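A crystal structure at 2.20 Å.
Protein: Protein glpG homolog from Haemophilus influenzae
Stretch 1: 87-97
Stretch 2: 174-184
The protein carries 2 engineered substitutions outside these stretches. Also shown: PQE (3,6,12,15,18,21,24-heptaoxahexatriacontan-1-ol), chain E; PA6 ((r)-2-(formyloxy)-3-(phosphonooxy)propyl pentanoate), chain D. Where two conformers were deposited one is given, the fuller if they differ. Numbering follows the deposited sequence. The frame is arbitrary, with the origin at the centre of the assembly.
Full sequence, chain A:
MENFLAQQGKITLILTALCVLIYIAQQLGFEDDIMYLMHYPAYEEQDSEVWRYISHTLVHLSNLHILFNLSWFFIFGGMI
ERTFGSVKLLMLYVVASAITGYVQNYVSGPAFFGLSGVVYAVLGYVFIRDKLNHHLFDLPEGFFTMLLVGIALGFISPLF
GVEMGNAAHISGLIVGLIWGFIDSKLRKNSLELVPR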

# COMPACT_ATOMS: atom_id res chain seq x y z
N VAL A 87 12.22 7.98 -2.99
CA VAL A 87 12.80 7.07 -2.00
C VAL A 87 11.78 6.79 -0.89
O VAL A 87 11.57 5.63 -0.49
N LYS A 88 11.11 7.84 -0.45
CA LYS A 88 10.10 7.74 0.59
C LYS A 88 9.00 6.76 0.19
O LYS A 88 8.60 5.90 0.98
N LEU A 89 8.49 6.89 -1.04
CA LEU A 89 7.45 5.99 -1.52
C LEU A 89 7.95 4.55 -1.61
O LEU A 89 7.29 3.61 -1.14
N LEU A 90 9.14 4.37 -2.19
CA LEU A 90 9.71 3.05 -2.35
C LEU A 90 9.82 2.38 -0.97
O LEU A 90 9.39 1.25 -0.79
N MET A 91 10.36 3.13 -0.00
CA MET A 91 10.51 2.66 1.39
C MET A 91 9.19 2.29 2.05
O MET A 91 9.07 1.22 2.67
N LEU A 92 8.23 3.20 2.03
CA LEU A 92 6.92 2.91 2.59
C LEU A 92 6.39 1.62 1.94
O LEU A 92 5.83 0.76 2.62
N TYR A 93 6.63 1.46 0.64
CA TYR A 93 6.15 0.26 -0.07
C TYR A 93 6.79 -1.03 0.42
O TYR A 93 6.09 -2.03 0.69
N VAL A 94 8.12 -1.05 0.47
CA VAL A 94 8.84 -2.23 0.91
C VAL A 94 8.44 -2.61 2.34
O VAL A 94 8.13 -3.77 2.61
N VAL A 95 8.42 -1.62 3.23
CA VAL A 95 8.13 -1.83 4.65
C VAL A 95 6.67 -2.17 4.93
O VAL A 95 6.37 -3.07 5.72
N ALA A 96 5.75 -1.42 4.33
CA ALA A 96 4.34 -1.75 4.48
C ALA A 96 4.07 -3.16 3.95
O ALA A 96 3.41 -3.96 4.60
N SER A 97 4.62 -3.47 2.77
CA SER A 97 4.42 -4.80 2.17
C SER A 97 4.88 -5.91 3.12
O SER A 97 4.18 -6.91 3.32
N ILE A 174 -1.84 1.58 10.35
CA ILE A 174 -1.00 1.83 11.52
C ILE A 174 0.43 2.16 11.12
O ILE A 174 1.04 3.09 11.66
N VAL A 175 0.97 1.41 10.17
CA VAL A 175 2.31 1.69 9.67
C VAL A 175 2.36 3.12 9.14
O VAL A 175 3.28 3.87 9.44
N GLY A 176 1.36 3.48 8.34
CA GLY A 176 1.32 4.81 7.73
C GLY A 176 1.18 5.92 8.76
O GLY A 176 1.89 6.92 8.70
N LEU A 177 0.26 5.73 9.70
CA LEU A 177 0.03 6.72 10.75
C LEU A 177 1.29 6.97 11.60
O LEU A 177 1.64 8.12 11.87
N ILE A 178 1.95 5.90 12.02
CA ILE A 178 3.17 6.03 12.83
C ILE A 178 4.31 6.66 12.03
O ILE A 178 5.00 7.55 12.53
N TRP A 179 4.49 6.22 10.79
CA TRP A 179 5.57 6.74 9.96
C TRP A 179 5.38 8.23 9.72
O TRP A 179 6.32 9.01 9.86
N GLY A 180 4.16 8.62 9.38
CA GLY A 180 3.83 10.02 9.12
C GLY A 180 3.99 10.92 10.33
O GLY A 180 4.37 12.08 10.20
N PHE A 181 3.66 10.39 11.51
CA PHE A 181 3.81 11.14 12.75
C PHE A 181 5.30 11.40 13.00
O PHE A 181 5.70 12.51 13.36
N ILE A 182 6.11 10.38 12.77
CA ILE A 182 7.54 10.49 12.94
C ILE A 182 8.14 11.52 11.97
O ILE A 182 8.89 12.40 12.38
N ASP A 183 7.77 11.43 10.69
CA ASP A 183 8.24 12.38 9.68
C ASP A 183 7.78 13.80 9.98
O ASP A 183 8.50 14.77 9.75
N SER A 184 6.53 13.93 10.43
CA SER A 184 5.99 15.22 10.80
C SER A 184 6.86 15.81 11.91
O SER A 184 7.26 16.97 11.84

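Two helices, 87-97 and 174-184, run in largely opposed directions, their N-to-C vectors 138° apart and their axes no closer than 10.5 Å. One large side chain dominates the contact from the 174-184 side. W179 is the bump. Its CA-to-CB bond points toward the other helix, and with chi1 at -155° (t) and chi2 at -44° the indole reaches into a hollow lined by K88, M91, L92 and V95, which lie one turn apart as two neighbouring pairs. Of the 357 Å² buried between the stretches, counting both sides, W179 alone accounts for 112 Å².

The walls of that hollow meet the indole in different ways. L92 starts sideways, but its m,t rotamer (chi1 -74°, chi2 161°) brings its end nearer and lays CD2 over one face of the ring. L92 CD2 is 3.4 Å from W179 CE3 and makes a CH-pi contact, 3.7 Å from the centroid of the six-membered ring and 27° off its normal. V95, pointing toward the partner helix with chi1 t, closes the edge: V95 CB lies 3.6 Å from W179 CZ3, near the ring plane. M91's CA-to-CB bond also points toward the other helix, yet its extended side chain (m,t,t) leads away at its end. What it offers the ring is mostly its base, with M91 CB 4.0 Å from W179 CH2, and its backbone, with M91 O 3.8 Å from the same CH2.

At the other end of the hollow the packing turns polar. K88 leaves its helix sideways, and the bends at chi2 and chi3 (t,p,p,t) carry its amine across to D183, whose carboxylate is held in the m rotamer. The hydrogen bond from K88 NZ to D183 OD2, 3.0 Å long, is also a salt bridge, set beside the indole; D183 OD2 has a further partner elsewhere in the structure. K88 NZ is 3.7 Å from W179 NE1. D183 sits one helical turn beyond W179, which lets the same helical side present both the aromatic bump and the acid.

The bound PQE completes the site. Its O47 donates to D183 OD1 at 2.8 Å and accepts a weak hydrogen bond from W179 NE1 at 3.3 Å, giving the indole nitrogen a partner. The chain of the molecule then covers the ring face opposite L92, where PQE C55 lies, so the tryptophan is sandwiched between a leucine methyl and the ligand. Farther along, I182 CD1 comes within 3.5 Å of PQE C58.

Where the indole ends, the helices draw nearer. The CA atoms of A96 and V175 are 6.5 Å apart, and V175, toward the partner with chi1 t, places CG1 4.5 Å from A96 CA, a loose contact against a small residue. The CA atoms of G176 and L92 are 7.8 Å apart, but the glycine makes no contact. The rule is graded size: alanine against valine at the narrow end, tryptophan in the middle, and a salt bridge where the backbones spread, with K88 and D183 CA atoms 10.4 Å apart.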

# COMPACT_ATOMS: atom_id res chain seq x y z
CB VAL A 87 14.08 7.66 -1.38
CG1 VAL A 87 14.51 6.84 -0.19
CG2 VAL A 87 15.19 7.72 -2.42
CB LYS A 88 9.49 9.12 0.87
CG LYS A 88 8.39 9.13 1.92
CD LYS A 88 8.94 8.75 3.29
CE LYS A 88 9.92 9.80 3.80
NZ LYS A 88 10.55 9.39 5.08
CB LEU A 89 6.92 6.45 -2.88
CG LEU A 89 5.82 5.54 -3.46
CD1 LEU A 89 4.62 5.47 -2.52
CD2 LEU A 89 5.41 6.02 -4.84
CB LEU A 90 11.10 3.13 -3.01
CG LEU A 90 11.46 2.02 -4.00
CD1 LEU A 90 12.98 1.96 -4.20
CD2 LEU A 90 10.92 0.67 -3.57
CB MET A 91 11.24 3.71 2.24
CG MET A 91 12.75 3.79 2.01
SD MET A 91 13.52 5.00 3.12
CE MET A 91 15.25 4.84 2.65
CB LEU A 92 5.95 4.05 2.30
CG LEU A 92 6.07 5.36 3.09
CD1 LEU A 92 5.35 6.48 2.36
CD2 LEU A 92 5.54 5.19 4.50
CB TYR A 93 6.34 0.40 -1.59
CG TYR A 93 6.17 -0.91 -2.33
CD1 TYR A 93 4.90 -1.45 -2.56
CD2 TYR A 93 7.28 -1.64 -2.75
CE1 TYR A 93 4.75 -2.67 -3.20
CE2 TYR A 93 7.13 -2.86 -3.40
CZ TYR A 93 5.87 -3.37 -3.62
OH TYR A 93 5.73 -4.58 -4.27
CB VAL A 94 10.38 -2.02 0.83
CG1 VAL A 94 11.09 -3.20 1.45
CG2 VAL A 94 10.82 -1.85 -0.62
CB VAL A 95 8.56 -0.61 5.50
CG1 VAL A 95 7.97 -0.68 6.90
CG2 VAL A 95 10.09 -0.51 5.55
CB ALA A 96 3.47 -0.74 3.78
CB SER A 97 5.20 -4.93 0.85
OG SER A 97 4.72 -4.01 -0.13
CB ILE A 174 -1.03 0.63 12.50
CG1 ILE A 174 -2.41 0.53 13.16
CG2 ILE A 174 0.05 0.78 13.56
CD1 ILE A 174 -2.51 -0.58 14.21
CB VAL A 175 2.72 0.73 8.54
CG1 VAL A 175 3.97 1.25 7.81
CG2 VAL A 175 2.95 -0.68 9.09
CB LEU A 177 -1.14 6.31 11.64
CG LEU A 177 -2.54 6.28 11.02
CD1 LEU A 177 -3.56 5.71 12.00
CD2 LEU A 177 -2.97 7.66 10.56
CB ILE A 178 3.63 4.66 13.40
CG1 ILE A 178 2.60 4.12 14.40
CG2 ILE A 178 4.99 4.80 14.09
CD1 ILE A 178 2.93 2.72 14.93
CB TRP A 179 5.63 6.00 8.63
CG TRP A 179 6.99 6.03 7.99
CD1 TRP A 179 7.81 7.11 7.88
CD2 TRP A 179 7.61 4.98 7.23
NE1 TRP A 179 8.95 6.78 7.18
CE2 TRP A 179 8.84 5.48 6.75
CE3 TRP A 179 7.26 3.65 6.94
CZ2 TRP A 179 9.73 4.69 6.01
CZ3 TRP A 179 8.14 2.88 6.20
CH2 TRP A 179 9.36 3.40 5.74
CB PHE A 181 3.21 10.36 13.93
CG PHE A 181 3.26 11.10 15.24
CD1 PHE A 181 2.20 11.89 15.63
CD2 PHE A 181 4.37 11.01 16.07
CE1 PHE A 181 2.23 12.59 16.84
CE2 PHE A 181 4.41 11.70 17.27
CZ PHE A 181 3.34 12.50 17.65
CB ILE A 182 8.24 9.13 12.78
CG1 ILE A 182 7.84 8.21 13.93
CG2 ILE A 182 9.75 9.31 12.72
CD1 ILE A 182 8.32 6.79 13.78
CB ASP A 183 7.78 11.97 8.28
CG ASP A 183 8.61 10.85 7.71
OD1 ASP A 183 9.70 10.58 8.27
OD2 ASP A 183 8.20 10.27 6.69
CB SER A 184 4.55 15.08 11.27
OG SER A 184 4.02 16.33 11.68
O47 PQE E . 11.61 8.65 7.80
C68 PQE E . 11.94 7.48 8.57
C52 PQE E . 11.54 7.70 10.03
O70 PQE E . 11.32 6.44 10.67
C55 PQE E . 9.95 6.04 10.60
C58 PQE E . 9.75 4.75 11.38
O71 PQE E . 9.11 3.78 10.55
C61 PQE E . 7.74 3.59 10.90
C62 PQE E . 7.54 2.15 11.36
C63 PQE E . 6.07 1.86 11.66
C66 PQE E . 5.85 0.37 11.86
C67 PQE E . 4.87 0.10 12.98
O72 PQE E . 5.36 -0.95 13.81
C65 PQE E . 4.70 -2.19 13.56
C64 PQE E . 3.19 -1.96 13.47
O73 PQE E . 2.54 -3.21 13.26
C60 PQE E . 1.12 -3.10 13.36
C59 PQE E . 0.52 -4.50 13.46
O74 PQE E . 0.06 -4.74 14.79
C57 PQE E . -1.20 -4.13 15.03
C56 PQE E . -2.28 -5.20 15.07
O75 PQE E . -3.22 -5.00 14.02
C54 PQE E . -3.91 -6.21 13.70
C53 PQE E . -5.41 -5.97 13.76
O76 PQE E . -6.09 -7.16 13.36
C51 PQE E . -7.49 -7.09 13.62
C50 PQE E . -8.24 -7.89 12.56
C49 PQE E . -9.62 -7.29 12.31
C48 PQE E . -10.70 -8.37 12.37
C47 PQE E . -11.84 -7.95 13.30
C46 PQE E . -13.12 -8.70 12.97
C45 PQE E . -13.35 -9.86 13.92
C44 PQE E . -14.11 -11.00 13.24
C43 PQE E . -14.69 -11.97 14.26
C42 PQE E . -15.82 -12.80 13.65
C41 PQE E . -17.18 -12.24 14.03
C40 PQE E . -18.09 -13.32 14.59
O32 PA6 D . 11.31 5.77 19.76
C31 PA6 D . 10.67 6.20 18.81
C32 PA6 D . 9.27 6.72 18.99
C33 PA6 D . 9.32 8.17 19.48
C34 PA6 D . 8.76 9.12 18.43
C35 PA6 D . 7.49 8.56 17.81
O31 PA6 D . 11.29 6.21 17.49
C3 PA6 D . 12.64 5.80 17.33
C2 PA6 D . 12.99 5.78 15.84
O21 PA6 D . 12.23 4.77 15.18
C21 PA6 D . 10.78 4.69 15.36
O22 PA6 D . 10.16 3.74 14.93
C1 PA6 D . 12.69 7.14 15.21
O11 PA6 D . 12.93 8.18 16.16
P PA6 D . 12.45 9.69 15.87
O13 PA6 D . 11.11 9.80 16.56
O14 PA6 D . 13.54 10.55 16.47
O12 PA6 D . 12.38 9.75 14.36